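Local coordinates for MlnE (PDB 5D2E), which binds NADP(+) and, as an N-terminal B-type ketoreductase of the macrolactin assembly line, probably reduces the keto group of polyketide intermediates, at residues K74-G79 with I225-S230; F101-N104 with D110-A113. All coordinates share one frame; numbering follows the deposited sequence.

Contact 1 (K74-G79 with I225-S230); sequences KRQLEG and IADVIS
Q76 and S230 are joined by a nearly straight hydrogen bond: Q76 NE2 donates to S230 OG over 2.9 Å, with an N-H...O angle of 175°, and the hydroxyl oxygen lies in the plane of the amide. The other N-H of the same nitrogen turns to D227, where NE2 reaches OD1 at 3.3 Å in a weak bond. Amide and carboxylate are not coplanar here; their planes stand 50° apart and the two side chains cross at about a right angle. D227 has its stronger partner in Q223, whose NE2 also bonds to Q76 OE1, so that Q223 bridges the amide oxygen and the carboxylate. S230 OG in turn bonds to the backbone O of K52.

Q76 is the last helical residue of 70-76. Its CG lies anti to the backbone N, which sends the chain toward helix 222-233, and a bend at chi2 (86°) swings the amide alongside that helix. Beneath the polar end, the amide carbon Q76 CD rests on A226 CB at 3.9 Å, and the Q76 CG methylene passes S230 OG at 3.8 Å. A226, D227 and S230 form one stripe of their helix, spaced i, i+1 and i+4, and Q76 lies against it.

Both helices belong to the N-terminal Rossmann-like half of the ketoreductase. L77 packs on F84 of strand 84-89, whereas I225 and I229 pack on strands 127-133 and 171-180, and the glutamine joins the end of one helix to the side of the other. With one N-H held by S230, the other weakly by D227, and the oxygen by Q223, the two ends of the buried amide are told apart and its rotation is fixed: the join is polar and directional, and the negative charge of D227 probably strengthens the pull on NE2.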
loop_
_atom_site.group_PDB
_atom_site.type_symbol
_atom_site.label_atom_id
_atom_site.label_comp_id
_atom_site.label_asym_id
_atom_site.label_seq_id
_atom_site.Cartn_x
_atom_site.Cartn_y
_atom_site.Cartn_z
ATOM N N LYS A 74 -16.120 -4.146 -28.713
ATOM C CA LYS A 74 -17.035 -3.690 -29.834
ATOM C C LYS A 74 -18.388 -4.449 -29.847
ATOM O O LYS A 74 -19.497 -3.826 -29.919
ATOM C CB LYS A 74 -16.350 -3.896 -31.195
ATOM C CG LYS A 74 -15.120 -3.068 -31.386
ATOM C CD LYS A 74 -15.399 -1.544 -31.288
ATOM C CE LYS A 74 -16.274 -1.033 -32.447
ATOM N NZ LYS A 74 -16.557 0.404 -32.249
ATOM N N ARG A 75 -18.293 -5.766 -29.653
ATOM C CA ARG A 75 -19.522 -6.574 -29.549
ATOM C C ARG A 75 -20.361 -6.199 -28.368
ATOM O O ARG A 75 -21.581 -6.017 -28.461
ATOM C CB ARG A 75 -19.230 -8.050 -29.563
ATOM C CG ARG A 75 -20.528 -8.856 -29.636
ATOM C CD ARG A 75 -20.314 -10.339 -29.949
ATOM N NE ARG A 75 -18.997 -10.608 -30.553
ATOM C CZ ARG A 75 -17.966 -11.145 -29.904
ATOM N NH1 ARG A 75 -18.099 -11.499 -28.628
ATOM N NH2 ARG A 75 -16.805 -11.341 -30.534
ATOM N N GLN A 76 -19.706 -5.945 -27.246
ATOM C CA GLN A 76 -20.449 -5.583 -26.056
ATOM C C GLN A 76 -21.229 -4.264 -26.222
ATOM O O GLN A 76 -22.324 -4.073 -25.674
ATOM C CB GLN A 76 -19.446 -5.480 -24.874
ATOM C CG GLN A 76 -20.151 -5.289 -23.549
ATOM C CD GLN A 76 -20.571 -6.595 -22.911
ATOM O OE1 GLN A 76 -20.577 -7.620 -23.568
ATOM N NE2 GLN A 76 -20.836 -6.572 -21.589
ATOM N N LEU A 77 -20.642 -3.347 -26.983
ATOM C CA LEU A 77 -21.179 -1.992 -27.141
ATOM C C LEU A 77 -22.013 -1.840 -28.417
ATOM O O LEU A 77 -22.374 -0.690 -28.790
ATOM C CB LEU A 77 -20.008 -1.005 -27.181
ATOM C CG LEU A 77 -19.237 -0.904 -25.881
ATOM C CD1 LEU A 77 -17.953 -0.145 -26.126
ATOM C CD2 LEU A 77 -20.109 -0.264 -24.824
ATOM N N GLU A 78 -22.322 -2.967 -29.071
ATOM C CA GLU A 78 -23.192 -2.910 -30.266
ATOM C C GLU A 78 -24.476 -2.203 -29.897
ATOM O O GLU A 78 -25.128 -2.547 -28.959
ATOM C CB GLU A 78 -23.459 -4.292 -30.838
ATOM C CG GLU A 78 -22.323 -4.722 -31.763
ATOM C CD GLU A 78 -22.434 -6.168 -32.262
ATOM O OE1 GLU A 78 -23.535 -6.719 -32.181
ATOM O OE2 GLU A 78 -21.428 -6.767 -32.723
ATOM N N GLY A 79 -24.795 -1.121 -30.587
ATOM C CA GLY A 79 -26.024 -0.367 -30.242
ATOM C C GLY A 79 -25.785 0.874 -29.430
ATOM O O GLY A 79 -26.706 1.643 -29.194
ATOM N N ILE A 225 -14.582 -10.472 -18.628
ATOM C CA ILE A 225 -14.015 -9.155 -18.351
ATOM C C ILE A 225 -14.991 -8.048 -18.797
ATOM O O ILE A 225 -15.301 -7.110 -18.050
ATOM C CB ILE A 225 -12.657 -8.983 -18.978
ATOM C CG1 ILE A 225 -11.688 -10.005 -18.407
ATOM C CG2 ILE A 225 -12.164 -7.559 -18.663
ATOM C CD1 ILE A 225 -10.297 -10.001 -18.990
ATOM N N ALA A 226 -15.515 -8.178 -20.016
ATOM C CA ALA A 226 -16.454 -7.233 -20.499
ATOM C C ALA A 226 -17.588 -7.163 -19.604
ATOM O O ALA A 226 -18.165 -6.054 -19.380
ATOM C CB ALA A 226 -16.911 -7.576 -21.890
ATOM N N ASP A 227 -18.037 -8.335 -19.117
ATOM C CA ASP A 227 -19.171 -8.294 -18.210
ATOM C C ASP A 227 -18.901 -7.593 -16.890
ATOM O O ASP A 227 -19.775 -6.974 -16.320
ATOM C CB ASP A 227 -19.720 -9.710 -17.987
ATOM C CG ASP A 227 -20.418 -10.274 -19.279
ATOM O OD1 ASP A 227 -21.047 -9.504 -20.056
ATOM O OD2 ASP A 227 -20.226 -11.458 -19.508
ATOM N N VAL A 228 -17.699 -7.747 -16.384
ATOM C CA VAL A 228 -17.294 -6.997 -15.159
ATOM C C VAL A 228 -17.275 -5.507 -15.398
ATOM O O VAL A 228 -17.796 -4.736 -14.592
ATOM C CB VAL A 228 -15.928 -7.461 -14.648
ATOM C CG1 VAL A 228 -15.400 -6.500 -13.586
ATOM C CG2 VAL A 228 -16.054 -8.846 -14.092
ATOM N N ILE A 229 -16.758 -5.095 -16.564
ATOM C CA ILE A 229 -16.788 -3.651 -16.914
ATOM C C ILE A 229 -18.220 -3.113 -16.943
ATOM O O ILE A 229 -18.531 -2.068 -16.337
ATOM C CB ILE A 229 -16.041 -3.403 -18.241
ATOM C CG1 ILE A 229 -14.553 -3.724 -18.051
ATOM C CG2 ILE A 229 -16.212 -2.017 -18.738
ATOM C CD1 ILE A 229 -13.761 -3.847 -19.344
ATOM N N SER A 230 -19.107 -3.831 -17.638
ATOM C CA SER A 230 -20.495 -3.387 -17.660
ATOM C C SER A 230 -21.159 -3.339 -16.289
ATOM O O SER A 230 -22.019 -2.504 -16.023
ATOM C CB SER A 230 -21.306 -4.274 -18.617
ATOM O OG SER A 230 -20.865 -4.095 -19.992
#

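Contact 2 (F101-N104 with D110-A113)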
loop_
_atom_site.group_PDB
_atom_site.type_symbol
_atom_site.label_atom_id
_atom_site.label_comp_id
_atom_site.label_asym_id
_atom_site.label_seq_id
_atom_site.Cartn_x
_atom_site.Cartn_y
_atom_site.Cartn_z
ATOM N N PHE A 101 -5.724 4.304 -31.317
ATOM C CA PHE A 101 -4.444 4.938 -31.132
ATOM C C PHE A 101 -3.417 3.964 -30.603
ATOM O O PHE A 101 -3.748 2.943 -29.982
ATOM C CB PHE A 101 -4.536 6.065 -30.107
ATOM C CG PHE A 101 -5.381 7.207 -30.509
ATOM C CD1 PHE A 101 -6.752 7.153 -30.331
ATOM C CD2 PHE A 101 -4.797 8.372 -30.993
ATOM C CE1 PHE A 101 -7.543 8.179 -30.680
ATOM C CE2 PHE A 101 -5.610 9.428 -31.369
ATOM C CZ PHE A 101 -6.990 9.325 -31.232
ATOM N N THR A 102 -2.146 4.285 -30.823
ATOM C CA THR A 102 -1.023 3.656 -30.124
ATOM C C THR A 102 -0.239 4.724 -29.383
ATOM O O THR A 102 -0.294 5.921 -29.734
ATOM C CB THR A 102 -0.028 2.906 -31.034
ATOM O OG1 THR A 102 0.604 3.841 -31.903
ATOM C CG2 THR A 102 -0.732 1.831 -31.859
ATOM N N MET A 103 0.461 4.309 -28.326
ATOM C CA MET A 103 1.281 5.252 -27.558
ATOM C C MET A 103 2.199 4.484 -26.653
ATOM O O MET A 103 2.003 3.313 -26.441
ATOM C CB MET A 103 0.434 6.191 -26.687
ATOM C CG MET A 103 -0.390 5.520 -25.607
ATOM S SD MET A 103 -1.500 6.679 -24.694
ATOM C CE MET A 103 -0.231 7.560 -23.758
ATOM N N ASN A 104 3.151 5.198 -26.103
ATOM C CA ASN A 104 4.062 4.679 -25.058
ATOM C C ASN A 104 3.480 5.130 -23.722
ATOM O O ASN A 104 3.424 6.329 -23.428
ATOM C CB ASN A 104 5.466 5.219 -25.308
ATOM C CG ASN A 104 6.513 4.658 -24.338
ATOM O OD1 ASN A 104 7.703 4.508 -24.689
ATOM N ND2 ASN A 104 6.096 4.435 -23.103
ATOM N N ASP A 110 3.134 11.616 -24.684
ATOM C CA ASP A 110 2.135 10.867 -25.487
ATOM C C ASP A 110 0.719 11.060 -24.931
ATOM O O ASP A 110 -0.229 11.151 -25.713
ATOM C CB ASP A 110 2.510 9.373 -25.593
ATOM C CG ASP A 110 3.687 9.118 -26.537
ATOM O OD1 ASP A 110 4.344 10.089 -27.005
ATOM O OD2 ASP A 110 4.001 7.936 -26.768
ATOM N N TYR A 111 0.553 11.128 -23.600
ATOM C CA TYR A 111 -0.777 11.416 -23.041
ATOM C C TYR A 111 -1.224 12.795 -23.438
ATOM O O TYR A 111 -2.414 13.026 -23.705
ATOM C CB TYR A 111 -0.838 11.217 -21.526
ATOM C CG TYR A 111 -0.676 9.797 -21.051
ATOM C CD1 TYR A 111 0.553 9.284 -20.835
ATOM C CD2 TYR A 111 -1.771 8.950 -20.832
ATOM C CE1 TYR A 111 0.741 7.997 -20.402
ATOM C CE2 TYR A 111 -1.595 7.641 -20.371
ATOM C CZ TYR A 111 -0.346 7.170 -20.148
ATOM O OH TYR A 111 -0.000 5.886 -19.729
ATOM N N ASP A 112 -0.289 13.756 -23.508
ATOM C CA ASP A 112 -0.642 15.093 -23.992
ATOM C C ASP A 112 -1.153 15.098 -25.367
ATOM O O ASP A 112 -2.154 15.789 -25.676
ATOM C CB ASP A 112 0.552 16.060 -23.929
ATOM C CG ASP A 112 0.938 16.379 -22.553
ATOM O OD1 ASP A 112 0.090 16.477 -21.625
ATOM O OD2 ASP A 112 2.153 16.552 -22.384
ATOM N N ALA A 113 -0.436 14.375 -26.241
ATOM C CA ALA A 113 -0.823 14.226 -27.633
ATOM C C ALA A 113 -2.205 13.613 -27.754
ATOM O O ALA A 113 -3.025 14.099 -28.526
ATOM C CB ALA A 113 0.164 13.352 -28.371
#
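M103 lays its terminal methyl over the ring of Y111: CE sits 3.3 Å from the ring centroid and only 4° off the normal, in a CH-pi contact centred on one face. The sulfur stands farther back, SD 4.6 Å from the same centroid, which makes this a Met-aromatic contact led by the methyl. M103 CG sits between the backbone N and the carbonyl carbon (chi1 63°), and the chain then runs extended until a bend at chi3 tips the methyl onto the ring. CE also meets D110 CB at 3.8 Å, so the methyl touches the helix at two successive residues.

Here strand 100-103 gives way to helix 108-120, the strand-to-helix half of a Rossmann-type crossover that goes on to strand 127-133, beyond strands 84-89 and 60-64. The turn is pinned by D110 OD2, which takes the backbone N-H of N104 at 2.9 Å with its anti lone pair, the one pointing away from the other carboxylate oxygen. D110 OD2 also lies 3.4 Å from N104 CB. Since D110 stands in the first turn of its helix, the helix end would tend to stabilise its negative charge. Farther out, the Y111 hydroxyl bonds to F105 O within the connecting loop and to S154 OG on helix 141-164.

How the contacts relate
Contacts 1 and 2 belong to the same Rossmann-like half, with their centres about 24 Å apart and their nearest atoms about 11 Å apart, so they do not touch. Residues 101-104 and 110-113 close a short local turn that falls within the long excursion between the two helices of contact 1. Strand 84-89 links them: F84 faces L77, whereas V87, of opposite parity along the strand, meets M103, consistent with the contacts lying on opposite faces of the sheet. Neither contributes to the NADP pocket, whose residues fall between positions 280 and 452 in the other, catalytic half; contact 1 is centred about 31 Å and contact 2 about 28 Å from the centre of the chain.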